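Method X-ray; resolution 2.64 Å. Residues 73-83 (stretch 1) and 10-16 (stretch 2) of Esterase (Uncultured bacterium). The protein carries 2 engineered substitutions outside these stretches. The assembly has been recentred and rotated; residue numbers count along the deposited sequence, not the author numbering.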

# COMPACT_ATOMS: atom_id res chain seq x y z
N ASP A 73 -12.94 14.96 13.15
CA ASP A 73 -12.40 15.01 14.51
C ASP A 73 -11.33 13.94 14.70
O ASP A 73 -10.35 14.17 15.41
CB ASP A 73 -13.52 14.84 15.54
CG ASP A 73 -13.07 15.17 16.96
OD1 ASP A 73 -11.96 15.73 17.11
OD2 ASP A 73 -13.83 14.89 17.91
N ASP A 74 -11.51 12.78 14.07
CA ASP A 74 -10.46 11.75 14.08
C ASP A 74 -9.17 12.31 13.47
O ASP A 74 -8.07 12.15 14.04
CB ASP A 74 -10.92 10.50 13.33
CG ASP A 74 -12.07 9.79 14.01
OD1 ASP A 74 -12.26 9.98 15.23
OD2 ASP A 74 -12.79 9.03 13.33
N VAL A 75 -9.31 12.96 12.32
CA VAL A 75 -8.17 13.61 11.67
C VAL A 75 -7.50 14.63 12.60
O VAL A 75 -6.27 14.66 12.71
CB VAL A 75 -8.58 14.32 10.36
CG1 VAL A 75 -7.37 14.99 9.72
CG2 VAL A 75 -9.21 13.33 9.40
N VAL A 76 -8.30 15.45 13.27
CA VAL A 76 -7.77 16.46 14.18
C VAL A 76 -7.03 15.80 15.35
O VAL A 76 -6.03 16.32 15.82
CB VAL A 76 -8.89 17.38 14.73
CG1 VAL A 76 -8.32 18.37 15.74
CG2 VAL A 76 -9.56 18.13 13.60
N ALA A 77 -7.53 14.65 15.79
CA ALA A 77 -6.85 13.88 16.83
C ALA A 77 -5.47 13.46 16.36
O ALA A 77 -4.47 13.62 17.08
CB ALA A 77 -7.67 12.66 17.22
N VAL A 78 -5.41 12.93 15.14
CA VAL A 78 -4.13 12.54 14.55
C VAL A 78 -3.16 13.73 14.48
O VAL A 78 -2.00 13.61 14.85
CB VAL A 78 -4.31 11.94 13.15
CG1 VAL A 78 -2.95 11.65 12.51
CG2 VAL A 78 -5.15 10.67 13.22
N LEU A 79 -3.66 14.87 14.01
CA LEU A 79 -2.84 16.07 13.89
C LEU A 79 -2.37 16.58 15.26
O LEU A 79 -1.28 17.14 15.39
CB LEU A 79 -3.60 17.18 13.16
CG LEU A 79 -3.89 16.91 11.68
CD1 LEU A 79 -4.75 18.02 11.09
CD2 LEU A 79 -2.60 16.75 10.90
N ASP A 80 -3.20 16.37 16.27
CA ASP A 80 -2.89 16.78 17.63
C ASP A 80 -1.77 15.92 18.22
O ASP A 80 -0.84 16.44 18.83
CB ASP A 80 -4.13 16.71 18.52
CG ASP A 80 -5.10 17.85 18.27
OD1 ASP A 80 -4.68 18.85 17.64
OD2 ASP A 80 -6.26 17.76 18.70
N ALA A 81 -1.87 14.61 18.03
CA ALA A 81 -0.83 13.70 18.51
C ALA A 81 0.48 13.96 17.78
O ALA A 81 1.56 13.80 18.35
CB ALA A 81 -1.27 12.26 18.34
N LEU A 82 0.38 14.36 16.51
CA LEU A 82 1.56 14.61 15.69
C LEU A 82 2.05 16.05 15.82
O LEU A 82 2.99 16.45 15.14
CB LEU A 82 1.25 14.30 14.22
CG LEU A 82 1.15 12.82 13.83
CD1 LEU A 82 0.69 12.68 12.38
CD2 LEU A 82 2.48 12.11 14.04
N LYS A 83 1.41 16.81 16.71
CA LYS A 83 1.80 18.19 16.99
C LYS A 83 1.85 19.02 15.71
O LYS A 83 2.79 19.78 15.48
CB LYS A 83 3.14 18.24 17.72
CG LYS A 83 3.12 17.57 19.09
CD LYS A 83 4.52 17.42 19.67
CE LYS A 83 4.83 15.96 19.99
NZ LYS A 83 6.15 15.79 20.67
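Stretch 2 (10-16) KIYYDSY

A β-strand packed against an α-helix offers every second side chain to its partner, while the helix answers with residues spaced about one turn apart; the seven residues from Lys 10 to Tyr 16 illustrate the principle compactly. All seven are extended, continuing a strand that begins earlier in the chain, and they lie against helix 73-81 and the Leu 82 that follows it. The two axes approach to 9.3 Å and cross at -59°, with their N-to-C directions 59° apart, so the register runs forward on both sides: Ile 11 lies nearest Asp 74, Tyr 13 nearest Val 78 and Ser 15 nearest Leu 82. The CA atoms of Ile 11 and Asp 74 are 6.7 Å apart, those of Tyr 13 and Val 78 7.4 Å, and those of Ser 15 and Leu 82 8.6 Å, so the spacing widens along the pair.

Lys 10 directs its CA-to-CB bond away from the helix and takes no part. Ile 11 points toward it, in the m rotamer at both chi angles. Ile 11 CD1 comes within 3.4 Å of Asp 74 OD2, a carboxylate oxygen whose hydrogen bonding is satisfied elsewhere in the structure, and Ile 11 CG2 lies 4.1 Å from Val 78 CG2. Tyr 12 points away again, and its OH makes a weak hydrogen bond of 2.9 Å to Asp 14 OD1 within the strand.

Tyr 13, with chi1 p, turns back toward the helix. Val 78 CG1 sits over one face of its ring, 3.8 Å from Tyr 13 CG and 4.2 Å from the ring centroid, a CH-pi contact. Farther along, Leu 82 CD2 approaches Tyr 13 CE2 to 3.7 Å. Asp 14 points away, and Ser 15 toward, placing its OG 4.0 Å from that same Leu 82 CD2. Tyr 16 is out of reach. No hydrogen bond joins the two stretches; they bury 326 Å² of surface, both sides summed, and every closest contact between them is made by side-chain atoms.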

# COMPACT_ATOMS: atom_id res chain seq x y z
N LYS A 10 -10.00 4.00 18.30
CA LYS A 10 -8.62 4.02 17.79
C LYS A 10 -8.56 4.29 16.30
O LYS A 10 -9.14 3.56 15.49
CB LYS A 10 -7.92 2.69 18.09
CG LYS A 10 -8.09 2.17 19.50
CD LYS A 10 -7.31 0.88 19.69
CE LYS A 10 -7.95 -0.01 20.74
NZ LYS A 10 -9.27 -0.53 20.28
N ILE A 11 -7.85 5.35 15.93
CA ILE A 11 -7.59 5.69 14.55
C ILE A 11 -6.15 5.36 14.20
O ILE A 11 -5.22 5.87 14.83
CB ILE A 11 -7.85 7.18 14.27
CG1 ILE A 11 -9.27 7.56 14.71
CG2 ILE A 11 -7.64 7.49 12.79
CD1 ILE A 11 -10.35 6.74 14.05
N TYR A 12 -5.96 4.49 13.21
CA TYR A 12 -4.62 4.17 12.75
C TYR A 12 -4.13 5.20 11.75
O TYR A 12 -4.90 5.70 10.93
CB TYR A 12 -4.56 2.77 12.13
CG TYR A 12 -3.16 2.34 11.78
CD1 TYR A 12 -2.35 1.71 12.72
CD2 TYR A 12 -2.63 2.57 10.51
CE1 TYR A 12 -1.07 1.32 12.41
CE2 TYR A 12 -1.34 2.19 10.20
CZ TYR A 12 -0.57 1.56 11.15
OH TYR A 12 0.71 1.18 10.84
N TYR A 13 -2.83 5.49 11.81
CA TYR A 13 -2.22 6.43 10.88
C TYR A 13 -0.77 6.06 10.66
O TYR A 13 -0.15 5.42 11.50
CB TYR A 13 -2.33 7.86 11.41
CG TYR A 13 -1.45 8.13 12.61
CD1 TYR A 13 -1.86 7.78 13.89
CD2 TYR A 13 -0.21 8.74 12.47
CE1 TYR A 13 -1.06 8.02 14.99
CE2 TYR A 13 0.60 8.99 13.57
CZ TYR A 13 0.17 8.63 14.83
OH TYR A 13 0.96 8.87 15.92
N ASP A 14 -0.21 6.47 9.52
CA ASP A 14 1.23 6.35 9.33
C ASP A 14 1.83 7.73 9.08
O ASP A 14 1.20 8.59 8.47
CB ASP A 14 1.56 5.40 8.18
CG ASP A 14 1.43 3.94 8.58
OD1 ASP A 14 1.76 3.60 9.74
OD2 ASP A 14 1.01 3.13 7.73
N SER A 15 3.05 7.92 9.56
CA SER A 15 3.74 9.20 9.42
C SER A 15 5.20 9.03 9.01
O SER A 15 5.98 8.41 9.74
CB SER A 15 3.65 9.99 10.73
OG SER A 15 4.47 11.15 10.69
N TYR A 16 5.56 9.58 7.86
CA TYR A 16 6.95 9.51 7.39
C TYR A 16 7.48 10.90 6.99
O TYR A 16 6.72 11.75 6.55
CB TYR A 16 7.09 8.57 6.19
CG TYR A 16 6.61 7.15 6.40
CD1 TYR A 16 7.48 6.16 6.86
CD2 TYR A 16 5.30 6.78 6.12
CE1 TYR A 16 7.05 4.86 7.05
CE2 TYR A 16 4.86 5.49 6.30
CZ TYR A 16 5.74 4.53 6.77
OH TYR A 16 5.30 3.24 6.95